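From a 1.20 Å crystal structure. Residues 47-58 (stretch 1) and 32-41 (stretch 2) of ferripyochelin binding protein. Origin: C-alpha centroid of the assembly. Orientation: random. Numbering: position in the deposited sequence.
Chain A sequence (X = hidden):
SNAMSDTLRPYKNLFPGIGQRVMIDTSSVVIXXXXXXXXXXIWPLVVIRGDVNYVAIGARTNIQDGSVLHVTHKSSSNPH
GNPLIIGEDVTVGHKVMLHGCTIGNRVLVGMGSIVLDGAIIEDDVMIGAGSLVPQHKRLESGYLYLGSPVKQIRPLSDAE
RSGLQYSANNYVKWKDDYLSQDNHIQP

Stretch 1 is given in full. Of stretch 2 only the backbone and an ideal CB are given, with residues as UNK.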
# COMPACT_ATOMS: atom_id res chain seq x y z
N VAL A 47 -6.46 0.91 7.84
CA VAL A 47 -7.12 2.17 7.47
C VAL A 47 -6.52 2.70 6.18
O VAL A 47 -5.29 2.82 6.08
CB VAL A 47 -6.94 3.27 8.53
CG1 VAL A 47 -7.74 4.52 8.14
CG2 VAL A 47 -7.36 2.77 9.92
N ILE A 48 -7.36 3.02 5.20
CA ILE A 48 -6.91 3.71 3.98
C ILE A 48 -7.77 4.95 3.87
O ILE A 48 -8.97 4.84 3.64
CB ILE A 48 -7.05 2.86 2.71
CG1 ILE A 48 -6.44 1.46 2.93
CG2 ILE A 48 -6.38 3.58 1.55
CD1 ILE A 48 -6.52 0.52 1.74
N ARG A 49 -7.17 6.13 4.06
CA ARG A 49 -7.94 7.36 4.16
C ARG A 49 -7.56 8.30 3.02
O ARG A 49 -6.53 8.98 3.07
CB ARG A 49 -7.75 7.99 5.54
CG ARG A 49 -8.62 9.22 5.78
CD ARG A 49 -8.96 9.46 7.25
NE ARG A 49 -7.81 9.69 8.14
CZ ARG A 49 -7.23 10.88 8.36
NH1 ARG A 49 -6.22 10.97 9.24
NH2 ARG A 49 -7.65 11.98 7.74
N GLY A 50 -8.37 8.29 1.97
CA GLY A 50 -8.13 9.13 0.80
C GLY A 50 -9.03 10.35 0.81
O GLY A 50 -9.82 10.55 -0.11
N ASP A 51 -8.93 11.15 1.86
CA ASP A 51 -9.82 12.30 1.98
C ASP A 51 -9.24 13.59 1.41
O ASP A 51 -9.79 14.13 0.46
CB ASP A 51 -10.31 12.48 3.44
CG ASP A 51 -9.19 12.43 4.50
OD1 ASP A 51 -8.00 12.46 4.19
OD2 ASP A 51 -9.57 12.38 5.68
N VAL A 52 -8.11 14.03 1.92
CA VAL A 52 -7.47 15.26 1.47
C VAL A 52 -6.63 15.05 0.22
O VAL A 52 -6.12 15.99 -0.36
CB VAL A 52 -6.67 15.94 2.60
CG1 VAL A 52 -7.56 16.23 3.76
CG2 VAL A 52 -5.49 15.07 3.03
N ASN A 53 -6.49 13.80 -0.19
CA ASN A 53 -5.86 13.47 -1.46
C ASN A 53 -6.22 12.03 -1.80
O ASN A 53 -6.80 11.33 -0.97
CB ASN A 53 -4.35 13.69 -1.40
CG ASN A 53 -3.81 14.32 -2.65
OD1 ASN A 53 -4.18 13.95 -3.77
ND2 ASN A 53 -2.90 15.28 -2.47
N TYR A 54 -5.93 11.59 -3.03
CA TYR A 54 -6.34 10.26 -3.44
C TYR A 54 -5.30 9.20 -3.11
O TYR A 54 -4.11 9.49 -2.90
CB TYR A 54 -6.68 10.21 -4.94
CG TYR A 54 -5.51 10.27 -5.88
CD1 TYR A 54 -4.89 9.11 -6.31
CD2 TYR A 54 -5.03 11.49 -6.36
CE1 TYR A 54 -3.83 9.15 -7.19
CE2 TYR A 54 -3.94 11.54 -7.25
CZ TYR A 54 -3.35 10.35 -7.65
OH TYR A 54 -2.29 10.34 -8.52
N VAL A 55 -5.78 7.95 -3.08
CA VAL A 55 -4.97 6.76 -2.93
C VAL A 55 -5.29 5.83 -4.09
O VAL A 55 -6.46 5.53 -4.33
CB VAL A 55 -5.29 6.04 -1.60
CG1 VAL A 55 -4.46 4.77 -1.49
CG2 VAL A 55 -5.03 6.96 -0.41
N ALA A 56 -4.27 5.42 -4.85
CA ALA A 56 -4.47 4.50 -5.98
C ALA A 56 -3.62 3.27 -5.74
O ALA A 56 -2.41 3.39 -5.51
CB ALA A 56 -4.10 5.17 -7.32
N ILE A 57 -4.25 2.10 -5.76
CA ILE A 57 -3.57 0.85 -5.48
C ILE A 57 -3.74 -0.10 -6.66
O ILE A 57 -4.86 -0.43 -7.03
CB ILE A 57 -4.05 0.21 -4.16
CG1 ILE A 57 -3.94 1.22 -3.00
CG2 ILE A 57 -3.23 -1.04 -3.86
CD1 ILE A 57 -4.33 0.67 -1.63
N GLY A 58 -2.62 -0.50 -7.25
CA GLY A 58 -2.63 -1.30 -8.47
C GLY A 58 -2.99 -2.76 -8.26
O GLY A 58 -3.05 -3.25 -7.12
N UNK A 32 -13.19 7.65 1.18
CA UNK A 32 -12.94 8.67 0.18
C UNK A 32 -12.44 8.14 -1.14
O UNK A 32 -12.89 7.09 -1.62
CB UNK A 32 -11.93 9.68 0.72
N UNK A 33 -11.49 8.87 -1.72
CA UNK A 33 -11.04 8.59 -3.07
C UNK A 33 -9.91 7.55 -3.03
O UNK A 33 -8.72 7.88 -3.15
CB UNK A 33 -10.58 9.87 -3.76
N UNK A 34 -10.32 6.30 -2.82
CA UNK A 34 -9.42 5.16 -2.77
C UNK A 34 -9.79 4.27 -3.93
O UNK A 34 -10.93 3.80 -4.03
CB UNK A 34 -9.50 4.42 -1.44
N UNK A 35 -8.84 4.05 -4.82
CA UNK A 35 -9.06 3.33 -6.07
C UNK A 35 -8.33 1.99 -5.97
O UNK A 35 -7.11 1.96 -5.93
CB UNK A 35 -8.58 4.14 -7.27
N UNK A 36 -9.09 0.90 -5.88
CA UNK A 36 -8.51 -0.42 -5.67
C UNK A 36 -8.71 -1.23 -6.94
O UNK A 36 -9.84 -1.51 -7.34
CB UNK A 36 -9.13 -1.12 -4.46
N UNK A 37 -7.60 -1.57 -7.58
CA UNK A 37 -7.63 -2.35 -8.80
C UNK A 37 -7.95 -3.82 -8.54
O UNK A 37 -8.08 -4.25 -7.39
CB UNK A 37 -6.29 -2.23 -9.53
N UNK A 38 -8.13 -4.58 -9.62
CA UNK A 38 -8.45 -6.00 -9.52
C UNK A 38 -7.50 -6.76 -8.60
O UNK A 38 -6.29 -6.52 -8.61
CB UNK A 38 -8.43 -6.63 -10.91
N UNK A 39 -8.05 -7.70 -7.84
CA UNK A 39 -7.27 -8.65 -7.06
C UNK A 39 -6.50 -8.02 -5.90
O UNK A 39 -5.61 -8.66 -5.34
CB UNK A 39 -6.29 -9.37 -7.98
N UNK A 40 -6.83 -6.78 -5.54
CA UNK A 40 -6.28 -6.17 -4.33
C UNK A 40 -6.87 -6.85 -3.09
O UNK A 40 -8.06 -7.19 -3.07
CB UNK A 40 -6.56 -4.67 -4.31
N UNK A 41 -6.03 -7.07 -2.08
CA UNK A 41 -6.50 -7.57 -0.81
C UNK A 41 -6.17 -6.61 0.30
O UNK A 41 -5.00 -6.29 0.50
CB UNK A 41 -5.90 -8.95 -0.52

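Two neighbouring strands run parallel here, Val-55 beside 34, Ala-56 beside 35 and Ile-57 beside 36, with their axes 4.7 Å apart at closest approach.

Position 32 has phi 80° and psi -140°, a region that by itself favours glycine, and the ideal CB would stand 2.4 Å from Gly-50 O, a clash. Both arguments leave one choice, and the residue is Gly-32.

At position 33 the backbone is committed: its N donates to Gly-50 O (2.9 Å) and its O accepts from Val-55 N (2.9 Å). CA-to-CB points sideways, with the ideal CB 3.8 Å from Gly-50 O and 4.1 Å from Tyr-54 CB. No charged group of stretch 1 lies beside it, so a short side chain, polar or not, could lie there. The deposited one is Asp-33, whose OD2 comes within 3.5 Å of Tyr-54 CB; the carboxylate's real partner lies two residues on.

Position 34 pairs with Val-55, CB on the same face as that valine, and the ideal CB is 4.4 Å from Ile-48 CG2. The side chains offered are aliphatic, so a valine or isoleucine would suit, beta-branched as strands like. It is Val-34, in rotamer t. Its CG2 reaches Ile-48 CG2 at 3.8 Å and Val-55 CB at 4.2 Å, and also lies 3.8 Å from Gly-50 N. Gly-50 helps make this room: an ideal CB there would be 3.1 Å from Val-34 CG2 and, worse, 2.7 Å from Asp-33 O.

Position 35 turns to the other face, with Ala-56, where the small methyl leaves a side chain free to run along the surface toward the ring of Tyr-54. A long chain ending in a flat or cationic group would use that ring; lysine, glutamine or arginine could all be argued. Arg-35 is found. Its guanidinium lies flat on Tyr-54, planes at 6° and centres 4.1 Å apart, an off-centre cation-pi contact. Asp-33 holds it in place through a two-pronged salt bridge, NE to OD1 and NH2 to OD2, each 2.9 Å. The backbone meanwhile gives N to Val-55 O (2.8 Å) and takes Ile-57 N at its O (2.9 Å).

Position 36 returns to the face of Val-55 and Ile-57. Its ideal CB has little near it, 5.0 Å from Ile-57 O, so a longer aliphatic, leucine, isoleucine or methionine, could reach Ile-57. Leu-36 does so, CD2 meeting Ile-57 CD1 at 3.6 Å.

At 37 the ideal CB points toward stretch 1, already 3.4 Å from Ile-57 O and 3.6 Å from Gly-58 C, which favours something small. Ala-37 fits, and its N donates to Ile-57 O (3.0 Å).

Positions 38 and 39 form the middle of a type II turn. Position 38 points away, so many polar residues suit; 39, with positive phi, would welcome glycine, asparagine or aspartate. They are Asp-38 and Asp-39.

Position 40 points back toward Ile-57 CG2, suiting a compact aliphatic. Val-40 sets its CG2 4.0 Å from that atom and 3.2 Å from Gly-58 O. Position 41, out of reach, has extended angles that admit many residues; it is Gly-41.

Stretch 2, residues 32-41: GDVRLADDVG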
# COMPACT_ATOMS: atom_id res chain seq x y z
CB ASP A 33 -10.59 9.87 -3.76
CG ASP A 33 -10.37 9.69 -5.26
OD1 ASP A 33 -10.53 8.56 -5.78
OD2 ASP A 33 -10.04 10.71 -5.91
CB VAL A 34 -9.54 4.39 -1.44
CG1 VAL A 34 -8.64 3.16 -1.45
CG2 VAL A 34 -9.19 5.32 -0.27
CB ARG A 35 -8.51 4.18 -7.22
CG ARG A 35 -8.99 5.64 -7.17
CD ARG A 35 -8.18 6.58 -8.06
NE ARG A 35 -8.50 7.98 -7.79
CZ ARG A 35 -7.90 9.00 -8.40
NH1 ARG A 35 -6.97 8.77 -9.32
NH2 ARG A 35 -8.25 10.25 -8.10
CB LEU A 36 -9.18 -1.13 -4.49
CG LEU A 36 -9.12 -0.37 -3.17
CD1 LEU A 36 -9.75 -1.21 -2.09
CD2 LEU A 36 -7.67 0.00 -2.79
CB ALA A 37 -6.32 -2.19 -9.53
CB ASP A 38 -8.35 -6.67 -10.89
CG ASP A 38 -9.38 -6.18 -11.89
OD1 ASP A 38 -10.36 -5.49 -11.52
OD2 ASP A 38 -9.20 -6.53 -13.08
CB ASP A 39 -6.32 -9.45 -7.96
CG ASP A 39 -7.06 -10.41 -8.87
OD1 ASP A 39 -7.86 -11.24 -8.36
OD2 ASP A 39 -6.86 -10.33 -10.09
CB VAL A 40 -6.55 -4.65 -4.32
CG1 VAL A 40 -6.35 -4.03 -2.94
CG2 VAL A 40 -5.64 -3.94 -5.31
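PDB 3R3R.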